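Local coordinates for membrane lipoprotein TpN32 (Treponema pallidum, PDB 1XS5), which binds L-methionine between two lobes as a lipid-anchored periplasmic-type binding protein of the NlpA family, probably serving uptake of the amino acid, at residues N198-K203 against A210-V215; E19-E24 against L216-G221. All blocks are in the same frame, centred on the assembly; numbering follows the deposited sequence.

Overall arrangement
Both contacts use one helix, 210-219, and lie on the same side of the chain's centre, with their own centres about 11 Å apart. Contact 1 sets the first half of that helix on strand 198-203 of the six-stranded mixed sheet; contact 2 sets its last turn against helix 14-26. Contact 1 is nested inside the loop that contact 2 closes, since residues 19-24 come early in the chain and the other three segments follow one another near its end. Leu200 joins the two, packing on Leu216 and Leu219. Early and late parts of the chain thus build one lobe, and strand 198-203 runs from this packing to the ligand, where Asn198 binds it.

Contact 1 (N198-K203 against A210-V215); sequences NVLVVK and ARVQAV. With MET (methionine), chain B.
Val202 and Val212 make the tightest meeting between strand 198-203 and helix 210-215: CG1 of Val202 lies 3.7 Å from CG1 of Val212, the two side chains slanting across one another. The same Val202 methyl also reaches CG2 of Val212, so it touches both tips of the helix residue. One step back along this face of the strand, Leu200 sends a single branch to the helix. Its CD2 is 4.0 Å from CG1 of Val215, the two side chains meeting nearly at right angles, and it comes equally close to the backbone O of Val212. Chi1 of 179° swings CG away from the backbone N, and chi2 of 59° turns CD1 aside, leaving CD2 as the extended arm. No hydrogen bond joins the segments; their contact is apolar packing, with short axes antiparallel and 10.1 Å apart at their closest.

At the start of the strand the chemistry changes. The amide of Asn198 grips the bound methionine at two points: OD1 accepts from the ligand N at 2.9 Å, and ND2 donates to the carboxylate OXT at 2.9 Å in a nearly straight bond (168°). His14, itself a pocket residue, is hydrogen-bonded through NE2 to the same OD1, which should help fix the amide's rotation. Glu83, Arg115 and Asn171 supply further hydrogen bonds to the ligand. In this lobe of the periplasmic-binding-protein fold the helix packs on one face of the central sheet: strand 198-203 lies between strands 54-59 and 74-82, while Val215 leans on Leu32 of strand 30-36.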
loop_
_atom_site.group_PDB
_atom_site.type_symbol
_atom_site.label_atom_id
_atom_site.label_comp_id
_atom_site.label_asym_id
_atom_site.label_seq_id
_atom_site.Cartn_x
_atom_site.Cartn_y
_atom_site.Cartn_z
ATOM N N ASN A 198 1.680 -5.585 3.092
ATOM C CA ASN A 198 1.022 -4.690 4.041
ATOM C C ASN A 198 0.998 -5.398 5.377
ATOM O O ASN A 198 0.707 -6.599 5.466
ATOM C CB ASN A 198 -0.385 -4.372 3.559
ATOM C CG ASN A 198 -0.392 -3.317 2.432
ATOM O OD1 ASN A 198 -1.293 -2.479 2.366
ATOM N ND2 ASN A 198 0.628 -3.357 1.544
ATOM N N VAL A 199 1.268 -4.635 6.427
ATOM C CA VAL A 199 1.418 -5.200 7.760
ATOM C C VAL A 199 0.525 -4.566 8.820
ATOM O O VAL A 199 0.048 -3.427 8.672
ATOM C CB VAL A 199 2.865 -4.988 8.264
ATOM C CG1 VAL A 199 3.846 -5.930 7.544
ATOM C CG2 VAL A 199 3.291 -3.542 7.983
ATOM N N LEU A 200 0.338 -5.310 9.909
ATOM C CA LEU A 200 -0.451 -4.837 11.044
ATOM C C LEU A 200 0.628 -4.141 11.885
ATOM O O LEU A 200 1.638 -4.749 12.208
ATOM C CB LEU A 200 -1.049 -6.029 11.784
ATOM C CG LEU A 200 -1.868 -5.607 13.008
ATOM C CD1 LEU A 200 -3.017 -4.659 12.524
ATOM C CD2 LEU A 200 -2.416 -6.868 13.737
ATOM N N VAL A 201 0.412 -2.887 12.279
ATOM C CA VAL A 201 1.437 -2.116 12.991
ATOM C C VAL A 201 1.035 -1.632 14.366
ATOM O O VAL A 201 -0.127 -1.240 14.578
ATOM C CB VAL A 201 1.853 -0.887 12.098
ATOM C CG1 VAL A 201 2.673 0.155 12.877
ATOM C CG2 VAL A 201 2.651 -1.423 10.880
ATOM N N VAL A 202 1.980 -1.698 15.311
ATOM C CA VAL A 202 1.726 -1.186 16.668
ATOM C C VAL A 202 2.944 -0.436 17.182
ATOM O O VAL A 202 4.003 -0.384 16.525
ATOM C CB VAL A 202 1.376 -2.324 17.683
ATOM C CG1 VAL A 202 0.127 -3.080 17.217
ATOM C CG2 VAL A 202 2.588 -3.288 17.830
ATOM N N LYS A 203 2.804 0.189 18.349
ATOM C CA LYS A 203 3.931 0.887 18.922
ATOM C C LYS A 203 4.862 -0.172 19.522
ATOM O O LYS A 203 4.394 -1.185 20.008
ATOM C CB LYS A 203 3.453 1.831 20.006
ATOM C CG LYS A 203 4.573 2.537 20.689
ATOM C CD LYS A 203 4.070 2.987 22.034
ATOM C CE LYS A 203 3.358 4.293 21.866
ATOM N NZ LYS A 203 4.458 5.262 21.623
ATOM N N ALA A 210 -2.073 -9.306 23.807
ATOM C CA ALA A 210 -2.883 -10.447 23.403
ATOM C C ALA A 210 -3.992 -10.107 22.419
ATOM O O ALA A 210 -4.389 -10.957 21.613
ATOM C CB ALA A 210 -3.480 -11.122 24.649
ATOM N N ARG A 211 -4.507 -8.877 22.487
ATOM C CA ARG A 211 -5.570 -8.475 21.562
ATOM C C ARG A 211 -4.965 -8.270 20.164
ATOM O O ARG A 211 -5.574 -8.611 19.147
ATOM C CB ARG A 211 -6.225 -7.154 22.014
ATOM C CG ARG A 211 -7.243 -7.270 23.166
ATOM C CD ARG A 211 -6.592 -7.115 24.511
ATOM N NE ARG A 211 -5.719 -5.949 24.584
ATOM C CZ ARG A 211 -6.074 -4.767 25.062
ATOM N NH1 ARG A 211 -7.299 -4.574 25.524
ATOM N NH2 ARG A 211 -5.203 -3.771 25.076
ATOM N N VAL A 212 -3.775 -7.680 20.141
ATOM C CA VAL A 212 -3.058 -7.425 18.883
ATOM C C VAL A 212 -2.788 -8.791 18.256
ATOM O O VAL A 212 -3.106 -9.022 17.085
ATOM C CB VAL A 212 -1.734 -6.686 19.163
ATOM C CG1 VAL A 212 -0.858 -6.599 17.912
ATOM C CG2 VAL A 212 -2.043 -5.287 19.683
ATOM N N GLN A 213 -2.222 -9.716 19.036
ATOM C CA GLN A 213 -1.952 -11.042 18.477
ATOM C C GLN A 213 -3.217 -11.706 17.939
ATOM O O GLN A 213 -3.147 -12.405 16.937
ATOM C CB GLN A 213 -1.248 -11.965 19.498
ATOM C CG GLN A 213 0.187 -11.565 19.732
ATOM C CD GLN A 213 1.004 -11.662 18.457
ATOM O OE1 GLN A 213 0.892 -12.660 17.729
ATOM N NE2 GLN A 213 1.839 -10.627 18.178
ATOM N N ALA A 214 -4.378 -11.494 18.562
ATOM C CA ALA A 214 -5.615 -12.122 18.053
ATOM C C ALA A 214 -6.087 -11.520 16.736
ATOM O O ALA A 214 -6.697 -12.185 15.858
ATOM C CB ALA A 214 -6.758 -12.016 19.106
ATOM N N VAL A 215 -5.863 -10.223 16.606
ATOM C CA VAL A 215 -6.274 -9.560 15.385
ATOM C C VAL A 215 -5.364 -10.080 14.288
ATOM O O VAL A 215 -5.837 -10.423 13.216
ATOM C CB VAL A 215 -6.173 -8.041 15.543
ATOM C CG1 VAL A 215 -6.341 -7.328 14.168
ATOM C CG2 VAL A 215 -7.299 -7.605 16.507
HETATM N N MET B . -1.939 -0.507 0.304
HETATM C CA MET B . -0.725 0.275 -0.135
HETATM C C MET B . 0.203 -0.510 -1.088
HETATM O O MET B . 0.624 0.053 -2.128
HETATM C CB MET B . 0.100 0.715 1.094
HETATM C CG MET B . 1.153 1.741 0.731
HETATM S SD MET B . 2.188 2.271 2.115
HETATM C CE MET B . 1.019 3.462 2.895
HETATM O OXT MET B . 0.502 -1.684 -0.776
#

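Contact 2 (E19-E24 against L216-G221); sequences EIAKEE and LRALCG
Ala21 presents its methyl to two residues of helix 210-219: CB is 4.1 Å from CB of Ala218 and 4.0 Å from CD2 of Leu219. Two helices of one lobe of the binding-protein fold thus pack through a close alanine-alanine contact, the CA atoms lying only 5.3 Å apart. Leu219 reaches it by a different route. Its CB does not point at helix 14-26; chi2 of 174° extends CD1 away from CA and leaves CD2 as the bent branch, and it is CD2 that meets the Ala21 methyl. On the following turn of helix 14-26, CB of Glu24 rests 4.2 Å from CB of Ala218, so the Ala218 methyl touches both Ala21 and Glu24.

Only the aliphatic base of Glu24 takes part in this packing. The chain bends about its CB-CG bond (chi2 -62°), and its carboxylate forms salt bridges with Arg223, just beyond residues 216-221, and with Lys27. Glu23 also pairs with Arg223, giving that guanidinium two acidic partners on one helix. Ala21 also touches Leu32 of strand 30-36, and Leu219 continues along helix 14-26 onto Leu17 and Leu18.

The two segments therefore meet through carbon alone, and their close spacing is consistent with the small methyls at the crossing; the ionic pairing with Arg223 adds a polar tie from helix 14-26 to helix 222-231 alongside this apolar join.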
loop_
_atom_site.group_PDB
_atom_site.type_symbol
_atom_site.label_atom_id
_atom_site.label_comp_id
_atom_site.label_asym_id
_atom_site.label_seq_id
_atom_site.Cartn_x
_atom_site.Cartn_y
_atom_site.Cartn_z
ATOM N N GLU A 19 -13.170 -6.050 9.078
ATOM C CA GLU A 19 -14.551 -6.402 9.441
ATOM C C GLU A 19 -14.657 -7.916 9.641
ATOM O O GLU A 19 -15.456 -8.387 10.449
ATOM C CB GLU A 19 -15.532 -6.003 8.345
ATOM C CG GLU A 19 -15.675 -4.501 8.175
ATOM C CD GLU A 19 -16.565 -3.856 9.253
ATOM O OE1 GLU A 19 -16.979 -4.553 10.230
ATOM O OE2 GLU A 19 -16.862 -2.645 9.118
ATOM N N ILE A 20 -13.878 -8.677 8.878
ATOM C CA ILE A 20 -13.907 -10.126 9.034
ATOM C C ILE A 20 -13.210 -10.434 10.347
ATOM O O ILE A 20 -13.661 -11.283 11.124
ATOM C CB ILE A 20 -13.165 -10.827 7.864
ATOM C CG1 ILE A 20 -13.973 -10.625 6.579
ATOM C CG2 ILE A 20 -12.958 -12.311 8.161
ATOM C CD1 ILE A 20 -13.225 -11.046 5.333
ATOM N N ALA A 21 -12.121 -9.716 10.601
ATOM C CA ALA A 21 -11.357 -9.883 11.822
ATOM C C ALA A 21 -12.168 -9.501 13.059
ATOM O O ALA A 21 -11.992 -10.106 14.140
ATOM C CB ALA A 21 -10.100 -9.035 11.773
ATOM N N LYS A 22 -12.997 -8.470 12.906
ATOM C CA LYS A 22 -13.833 -7.953 14.013
ATOM C C LYS A 22 -14.797 -9.079 14.443
ATOM O O LYS A 22 -14.946 -9.370 15.640
ATOM C CB LYS A 22 -14.603 -6.710 13.541
ATOM C CG LYS A 22 -15.668 -6.123 14.498
ATOM C CD LYS A 22 -16.275 -4.863 13.827
ATOM C CE LYS A 22 -17.435 -4.272 14.611
ATOM N NZ LYS A 22 -17.058 -4.041 16.029
ATOM N N GLU A 23 -15.443 -9.705 13.477
ATOM C CA GLU A 23 -16.331 -10.819 13.822
ATOM C C GLU A 23 -15.588 -11.934 14.537
ATOM O O GLU A 23 -16.053 -12.455 15.540
ATOM C CB GLU A 23 -16.972 -11.406 12.582
ATOM C CG GLU A 23 -17.814 -10.421 11.814
ATOM C CD GLU A 23 -18.716 -11.141 10.839
ATOM O OE1 GLU A 23 -18.339 -12.276 10.477
ATOM O OE2 GLU A 23 -19.775 -10.590 10.438
ATOM N N GLU A 24 -14.413 -12.281 14.039
ATOM C CA GLU A 24 -13.662 -13.356 14.631
ATOM C C GLU A 24 -13.160 -13.143 16.042
ATOM O O GLU A 24 -13.224 -14.065 16.863
ATOM C CB GLU A 24 -12.461 -13.715 13.740
ATOM C CG GLU A 24 -12.824 -14.387 12.452
ATOM C CD GLU A 24 -13.540 -15.739 12.653
ATOM O OE1 GLU A 24 -13.138 -16.545 13.548
ATOM O OE2 GLU A 24 -14.497 -15.981 11.884
ATOM N N LEU A 216 -4.079 -10.186 14.598
ATOM C CA LEU A 216 -3.104 -10.682 13.614
ATOM C C LEU A 216 -3.458 -12.086 13.145
ATOM O O LEU A 216 -3.427 -12.373 11.948
ATOM C CB LEU A 216 -1.704 -10.712 14.217
ATOM C CG LEU A 216 -0.604 -11.376 13.371
ATOM C CD1 LEU A 216 -0.330 -10.547 12.114
ATOM C CD2 LEU A 216 0.681 -11.542 14.244
ATOM N N ARG A 217 -3.812 -12.962 14.094
ATOM C CA ARG A 217 -4.130 -14.344 13.751
ATOM C C ARG A 217 -5.332 -14.378 12.861
ATOM O O ARG A 217 -5.412 -15.174 11.935
ATOM C CB ARG A 217 -4.392 -15.197 15.013
ATOM C CG ARG A 217 -3.142 -15.534 15.828
ATOM C CD ARG A 217 -3.432 -16.660 16.841
ATOM N NE ARG A 217 -4.513 -16.290 17.763
ATOM C CZ ARG A 217 -4.336 -15.558 18.862
ATOM N NH1 ARG A 217 -3.122 -15.126 19.187
ATOM N NH2 ARG A 217 -5.369 -15.241 19.632
ATOM N N ALA A 218 -6.272 -13.491 13.128
ATOM C CA ALA A 218 -7.489 -13.437 12.332
ATOM C C ALA A 218 -7.221 -12.879 10.936
ATOM O O ALA A 218 -7.846 -13.301 9.926
ATOM C CB ALA A 218 -8.534 -12.546 13.067
ATOM N N LEU A 219 -6.297 -11.919 10.850
ATOM C CA LEU A 219 -6.038 -11.336 9.522
ATOM C C LEU A 219 -5.276 -12.342 8.653
ATOM O O LEU A 219 -5.422 -12.368 7.430
ATOM C CB LEU A 219 -5.262 -10.012 9.660
ATOM C CG LEU A 219 -6.139 -8.809 10.111
ATOM C CD1 LEU A 219 -5.273 -7.588 10.357
ATOM C CD2 LEU A 219 -7.150 -8.500 9.055
ATOM N N CYS A 220 -4.502 -13.203 9.291
ATOM C CA CYS A 220 -3.722 -14.185 8.544
ATOM C C CYS A 220 -4.364 -15.562 8.473
ATOM O O CYS A 220 -3.736 -16.530 8.019
ATOM C CB CYS A 220 -2.381 -14.328 9.205
ATOM S SG CYS A 220 -1.450 -12.831 9.137
ATOM N N GLY A 221 -5.608 -15.648 8.917
ATOM C CA GLY A 221 -6.270 -16.925 8.962
ATOM C C GLY A 221 -6.913 -17.420 7.700
ATOM O O GLY A 221 -7.069 -16.687 6.699
#